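Local coordinates for monoglyceride lipase (Saccharomyces cerevisiae, PDB 4ZWN), which hydrolyses monoacylglycerols, with a strong preference for monounsaturated ones, to free fatty acids and glycerol, and also takes part in breaking down fatty acid ethyl esters, at residues A[112-115]-A[116-120]; A[121-124]-A[125-128]. The protein carries 2 engineered substitutions. One frame throughout, in Å; residues are numbered along the deposited sequence.

Interaction 1 (A[112-115]-A[116-120]); sequences DEYH and VFNDL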
ATOM      1  N   ASP A 112     -16.268  -0.610  -0.309  1.00 30.78           N
ATOM      2  CA  ASP A 112     -16.469   0.513  -1.214  1.00 37.22           C
ATOM      3  C   ASP A 112     -15.691   1.743  -0.758  1.00 34.09           C
ATOM      4  O   ASP A 112     -15.055   1.729   0.298  1.00 34.67           O
ATOM      5  CB  ASP A 112     -17.962   0.839  -1.347  1.00 33.21           C
ATOM      6  CG  ASP A 112     -18.650   1.025  -0.005  1.00 39.05           C
ATOM      7  OD1 ASP A 112     -18.003   1.497   0.955  1.00 42.13           O
ATOM      8  OD2 ASP A 112     -19.852   0.701   0.086  1.00 43.71           O
ATOM      9  N   GLU A 113     -15.762   2.800  -1.563  1.00 30.03           N
ATOM     10  CA  GLU A 113     -15.037   4.040  -1.319  1.00 31.50           C
ATOM     11  C   GLU A 113     -15.227   4.564   0.103  1.00 34.59           C
ATOM     12  O   GLU A 113     -14.258   4.939   0.767  1.00 33.37           O
ATOM     13  CB  GLU A 113     -15.471   5.105  -2.330  1.00 28.28           C
ATOM     14  CG  GLU A 113     -14.814   6.460  -2.136  1.00 27.59           C
ATOM     15  CD  GLU A 113     -13.372   6.493  -2.614  1.00 36.74           C
ATOM     16  OE1 GLU A 113     -12.934   5.527  -3.276  1.00 35.61           O
ATOM     17  OE2 GLU A 113     -12.677   7.492  -2.331  1.00 37.94           O
ATOM     18  N   TYR A 114     -16.472   4.575   0.569  1.00 36.82           N
ATOM     19  CA  TYR A 114     -16.777   5.063   1.911  1.00 36.38           C
ATOM     20  C   TYR A 114     -16.030   4.271   2.981  1.00 35.34           C
ATOM     21  O   TYR A 114     -15.321   4.849   3.802  1.00 38.68           O
ATOM     22  CB  TYR A 114     -18.284   5.007   2.186  1.00 37.12           C
ATOM     23  CG  TYR A 114     -18.629   5.287   3.633  1.00 37.10           C
ATOM     24  CD1 TYR A 114     -18.633   6.585   4.130  1.00 39.32           C
ATOM     25  CD2 TYR A 114     -18.936   4.250   4.507  1.00 39.85           C
ATOM     26  CE1 TYR A 114     -18.937   6.844   5.456  1.00 39.51           C
ATOM     27  CE2 TYR A 114     -19.240   4.499   5.834  1.00 41.56           C
ATOM     28  CZ  TYR A 114     -19.240   5.796   6.302  1.00 42.29           C
ATOM     29  OH  TYR A 114     -19.544   6.045   7.622  1.00 52.37           O
ATOM     30  N   HIS A 115     -16.192   2.951   2.967  1.00 36.15           N
ATOM     31  CA  HIS A 115     -15.580   2.096   3.981  1.00 39.51           C
ATOM     32  C   HIS A 115     -14.061   2.140   3.935  1.00 39.21           C
ATOM     33  O   HIS A 115     -13.406   2.087   4.976  1.00 38.40           O
ATOM     34  CB  HIS A 115     -16.047   0.647   3.826  1.00 43.20           C
ATOM     35  CG  HIS A 115     -17.435   0.405   4.327  1.00 42.62           C
ATOM     36  ND1 HIS A 115     -18.542   0.468   3.509  1.00 46.68           N
ATOM     37  CD2 HIS A 115     -17.895   0.105   5.563  1.00 43.74           C
ATOM     38  CE1 HIS A 115     -19.626   0.214   4.220  1.00 40.93           C
ATOM     39  NE2 HIS A 115     -19.261  -0.009   5.470  1.00 41.93           N
ATOM     40  N   VAL A 116     -13.511   2.223   2.726  1.00 38.10           N
ATOM     41  CA  VAL A 116     -12.066   2.247   2.536  1.00 35.17           C
ATOM     42  C   VAL A 116     -11.427   3.357   3.368  1.00 35.64           C
ATOM     43  O   VAL A 116     -10.469   3.122   4.105  1.00 34.39           O
ATOM     44  CB  VAL A 116     -11.699   2.432   1.047  1.00 35.08           C
ATOM     45  CG1 VAL A 116     -10.247   2.865   0.899  1.00 31.67           C
ATOM     46  CG2 VAL A 116     -11.959   1.146   0.273  1.00 33.93           C
ATOM     47  N   PHE A 117     -11.984   4.560   3.275  1.00 37.07           N
ATOM     48  CA  PHE A 117     -11.412   5.700   3.974  1.00 36.36           C
ATOM     49  C   PHE A 117     -11.910   5.819   5.407  1.00 34.04           C
ATOM     50  O   PHE A 117     -11.164   6.246   6.285  1.00 38.86           O
ATOM     51  CB  PHE A 117     -11.691   6.986   3.198  1.00 30.16           C
ATOM     52  CG  PHE A 117     -10.783   7.171   2.018  1.00 33.76           C
ATOM     53  CD1 PHE A 117      -9.523   7.724   2.178  1.00 32.13           C
ATOM     54  CD2 PHE A 117     -11.174   6.765   0.754  1.00 35.76           C
ATOM     55  CE1 PHE A 117      -8.676   7.883   1.099  1.00 34.06           C
ATOM     56  CE2 PHE A 117     -10.332   6.922  -0.331  1.00 37.83           C
ATOM     57  CZ  PHE A 117      -9.081   7.482  -0.158  1.00 36.06           C
ATOM     58  N   ASN A 118     -13.158   5.432   5.647  1.00 35.01           N
ATOM     59  CA  ASN A 118     -13.702   5.465   6.998  1.00 32.09           C
ATOM     60  C   ASN A 118     -12.954   4.511   7.922  1.00 36.15           C
ATOM     61  O   ASN A 118     -12.661   4.851   9.070  1.00 38.38           O
ATOM     62  CB  ASN A 118     -15.190   5.123   6.997  1.00 37.37           C
ATOM     63  CG  ASN A 118     -15.844   5.376   8.343  1.00 40.73           C
ATOM     64  OD1 ASN A 118     -15.683   6.447   8.930  1.00 43.03           O
ATOM     65  ND2 ASN A 118     -16.572   4.387   8.845  1.00 41.85           N
ATOM     66  N   ASP A 119     -12.648   3.318   7.420  1.00 33.66           N
ATOM     67  CA  ASP A 119     -11.842   2.364   8.173  1.00 33.67           C
ATOM     68  C   ASP A 119     -10.441   2.917   8.381  1.00 34.40           C
ATOM     69  O   ASP A 119      -9.854   2.759   9.450  1.00 32.39           O
ATOM     70  CB  ASP A 119     -11.762   1.014   7.457  1.00 38.37           C
ATOM     71  CG  ASP A 119     -13.106   0.322   7.354  1.00 38.20           C
ATOM     72  OD1 ASP A 119     -14.010   0.640   8.155  1.00 39.77           O
ATOM     73  OD2 ASP A 119     -13.254  -0.548   6.472  1.00 35.00           O
ATOM     74  N   LEU A 120      -9.914   3.569   7.349  1.00 35.67           N
ATOM     75  CA  LEU A 120      -8.573   4.134   7.404  1.00 37.55           C
ATOM     76  C   LEU A 120      -8.471   5.215   8.475  1.00 34.72           C
ATOM     77  O   LEU A 120      -7.512   5.238   9.245  1.00 34.54           O
ATOM     78  CB  LEU A 120      -8.170   4.702   6.040  1.00 36.18           C
ATOM     79  CG  LEU A 120      -6.755   5.282   5.938  1.00 31.36           C
ATOM     80  CD1 LEU A 120      -5.716   4.270   6.399  1.00 26.96           C
ATOM     81  CD2 LEU A 120      -6.467   5.726   4.516  1.00 32.91           C
TER
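Tyr114 lays one face of its ring over the side chain of Asn118, one helical turn on. Asn118 CB lies 4.3 Å from the ring centroid, a CH-pi contact set toward the rim, and the amide carries on the overlap, its plane 23° from that of the ring. CG opposite the backbone N in both (chi1 171° and -170°) sends the two side chains off alongside each other, in the same direction. On another side of the helix the carboxylate of Glu113 reaches the Phe117 ring obliquely, while OE1 is held by a salt bridge to Arg242 of helix 233-248. Asp112, the N-cap, takes His115 N on OD1 at 3.1 Å and also His115 ND1 at 2.8 Å, the latter on the syn side though well out of the carboxylate plane, and close to the plane of the imidazole; the first bond caps the helix, the second holds the rotation of the ring. Behind the cap the i to i+4 ladder begins with Val116 N to Asp112 O at 2.9 Å. Asp119 N closes on His115 O at 2.8 Å, and its OD2 turns to a salt bridge with Arg97. Val116 and Leu120 pack on Ile149 of helix 145-156, which follows Ser144, the inferred nucleophile of the GXSXG motif. The arrangement is the N-capped first two turns of a helix flanking the central sheet of an alpha/beta hydrolase.

Interaction 2 (A[121-124]-A[125-128]); sequences EHFV and EKNL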
ATOM      1  N   GLU A 121      -9.463   6.102   8.528  1.00 35.70           N
ATOM      2  CA  GLU A 121      -9.471   7.173   9.522  1.00 37.75           C
ATOM      3  C   GLU A 121      -9.444   6.612  10.938  1.00 35.52           C
ATOM      4  O   GLU A 121      -8.821   7.187  11.830  1.00 41.10           O
ATOM      5  CB  GLU A 121     -10.694   8.079   9.344  1.00 35.01           C
ATOM      6  CG  GLU A 121     -10.748   8.843   8.026  1.00 33.56           C
ATOM      7  CD  GLU A 121      -9.768  10.004   7.958  1.00 40.67           C
ATOM      8  OE1 GLU A 121      -8.970  10.186   8.902  1.00 42.10           O
ATOM      9  OE2 GLU A 121      -9.803  10.745   6.953  1.00 38.68           O
ATOM     10  N   HIS A 122     -10.117   5.482  11.136  1.00 36.35           N
ATOM     11  CA  HIS A 122     -10.155   4.833  12.442  1.00 36.71           C
ATOM     12  C   HIS A 122      -8.772   4.392  12.908  1.00 38.24           C
ATOM     13  O   HIS A 122      -8.413   4.581  14.071  1.00 41.33           O
ATOM     14  CB  HIS A 122     -11.088   3.622  12.419  1.00 38.94           C
ATOM     15  CG  HIS A 122     -10.997   2.778  13.651  1.00 42.77           C
ATOM     16  ND1 HIS A 122     -11.618   3.118  14.834  1.00 43.59           N
ATOM     17  CD2 HIS A 122     -10.334   1.621  13.894  1.00 38.20           C
ATOM     18  CE1 HIS A 122     -11.355   2.200  15.747  1.00 39.91           C
ATOM     19  NE2 HIS A 122     -10.576   1.282  15.203  1.00 35.16           N
ATOM     20  N   PHE A 123      -8.004   3.797  12.001  1.00 33.82           N
ATOM     21  CA  PHE A 123      -6.692   3.262  12.345  1.00 34.98           C
ATOM     22  C   PHE A 123      -5.616   4.336  12.317  1.00 39.16           C
ATOM     23  O   PHE A 123      -4.566   4.185  12.940  1.00 44.44           O
ATOM     24  CB  PHE A 123      -6.318   2.117  11.406  1.00 34.69           C
ATOM     25  CG  PHE A 123      -7.109   0.868  11.644  1.00 36.30           C
ATOM     26  CD1 PHE A 123      -6.807   0.038  12.714  1.00 37.23           C
ATOM     27  CD2 PHE A 123      -8.158   0.524  10.810  1.00 38.70           C
ATOM     28  CE1 PHE A 123      -7.535  -1.112  12.944  1.00 37.40           C
ATOM     29  CE2 PHE A 123      -8.891  -0.625  11.033  1.00 39.01           C
ATOM     30  CZ  PHE A 123      -8.578  -1.445  12.102  1.00 40.00           C
ATOM     31  N   VAL A 124      -5.880   5.417  11.593  1.00 36.71           N
ATOM     32  CA  VAL A 124      -5.002   6.577  11.630  1.00 36.42           C
ATOM     33  C   VAL A 124      -5.066   7.201  13.018  1.00 40.88           C
ATOM     34  O   VAL A 124      -4.039   7.452  13.646  1.00 44.83           O
ATOM     35  CB  VAL A 124      -5.381   7.626  10.560  1.00 35.26           C
ATOM     36  CG1 VAL A 124      -4.778   8.979  10.899  1.00 34.74           C
ATOM     37  CG2 VAL A 124      -4.933   7.169   9.184  1.00 30.53           C
ATOM     38  N   GLU A 125      -6.285   7.425  13.502  1.00 43.32           N
ATOM     39  CA  GLU A 125      -6.490   8.033  14.811  1.00 41.17           C
ATOM     40  C   GLU A 125      -5.985   7.150  15.945  1.00 41.69           C
ATOM     41  O   GLU A 125      -5.539   7.652  16.976  1.00 48.02           O
ATOM     42  CB  GLU A 125      -7.968   8.350  15.017  1.00 38.64           C
ATOM     43  CG  GLU A 125      -8.490   9.413  14.074  1.00 42.99           C
ATOM     44  CD  GLU A 125      -9.982   9.609  14.199  1.00 44.52           C
ATOM     45  OE1 GLU A 125     -10.623   8.827  14.933  1.00 44.94           O
ATOM     46  OE2 GLU A 125     -10.514  10.546  13.564  1.00 43.16           O
ATOM     47  N   LYS A 126      -6.058   5.837  15.751  1.00 38.75           N
ATOM     48  CA  LYS A 126      -5.549   4.884  16.731  1.00 33.75           C
ATOM     49  C   LYS A 126      -4.041   5.026  16.885  1.00 44.39           C
ATOM     50  O   LYS A 126      -3.524   5.125  18.000  1.00 45.14           O
ATOM     51  CB  LYS A 126      -5.903   3.452  16.323  1.00 39.04           C
ATOM     52  CG  LYS A 126      -5.365   2.373  17.257  1.00 38.08           C
ATOM     53  CD  LYS A 126      -5.634   0.982  16.692  1.00 46.72           C
ATOM     54  CE  LYS A 126      -5.590  -0.098  17.770  1.00 48.52           C
ATOM     55  NZ  LYS A 126      -4.232  -0.292  18.349  1.00 62.01           N
ATOM     56  N   ASN A 127      -3.340   5.036  15.756  1.00 41.46           N
ATOM     57  CA  ASN A 127      -1.889   5.176  15.760  1.00 43.21           C
ATOM     58  C   ASN A 127      -1.459   6.576  16.170  1.00 41.98           C
ATOM     59  O   ASN A 127      -0.439   6.750  16.836  1.00 41.59           O
ATOM     60  CB  ASN A 127      -1.317   4.832  14.386  1.00 39.43           C
ATOM     61  CG  ASN A 127      -1.317   3.344  14.116  1.00 39.02           C
ATOM     62  OD1 ASN A 127      -0.422   2.626  14.556  1.00 40.99           O
ATOM     63  ND2 ASN A 127      -2.323   2.872  13.388  1.00 36.73           N
ATOM     64  N   LEU A 128      -2.245   7.567  15.761  1.00 41.01           N
ATOM     65  CA  LEU A 128      -2.000   8.958  16.118  1.00 41.99           C
ATOM     66  C   LEU A 128      -2.050   9.117  17.633  1.00 43.82           C
ATOM     67  O   LEU A 128      -1.264   9.859  18.221  1.00 46.28           O
ATOM     68  CB  LEU A 128      -3.031   9.867  15.444  1.00 43.09           C
ATOM     69  CG  LEU A 128      -2.556  11.149  14.757  1.00 43.92           C
ATOM     70  CD1 LEU A 128      -1.254  10.919  14.010  1.00 41.02           C
ATOM     71  CD2 LEU A 128      -3.632  11.641  13.804  1.00 36.53           C
TER
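With its CG beside the backbone N (chi1 -75°) and its amide turned by a chi2 of -82°, Asn127 folds back on the preceding turn and brings ND2 to Phe123 O. This is a mid-helix stretch of 113-134, a helix packed on the central sheet of the alpha/beta hydrolase fold. Phe123 O accepts twice, from Asn127 ND2 at 2.6 Å and from Asn127 N at 3.2 Å, the two donors arriving from opposite faces of the carbonyl plane. Asn127 OD1 accepts from Arg63, so both ends of this buried amide are engaged. Shortened to an alanine here, the side chain would probably leave Arg63 without that acceptor and Phe123 O with the backbone N-H as its one remaining donor from this residue. The Phe123 ring, stacked with Phe94 and edge-to-face with Phe46, carries His122 CD2 3.7 Å above its centre. Glu125 CG passes Glu121 O at 3.2 Å; the two carboxylates end near each other without touching, each with its own partners, His159 and Lys158 for Glu125, Tyr153 and the backbone N of Lys158 for Glu121. Toward strand 138-143, Val124 and Leu128 lie alongside each other, CG1 of the valine 4.1 Å from CD2 of the leucine.

Overall arrangement
Interactions 1 and 2 follow each other on helix 113-134, their centres about 13 Å apart and both partly buried. Each has three buried residues, Phe117, Asp119 and Leu120 in the first and Phe123, Val124 and Asn127 in the second, but only interaction 1 has an exposed one, Tyr114. Residues 112-120 form the capped start, where polar side chains tie the helix to helix 233-248 and to Arg97. Residues 121-128 continue along the sheet, with Phe92 and Met140 on strands beneath them. The chemistry shifts accordingly, from a carboxylate that satisfies an N-H at the helix end to an amide that adds a second bond to a carbonyl already in the ladder. Tyr153 touches both, packing on Leu120 and bonding Glu121.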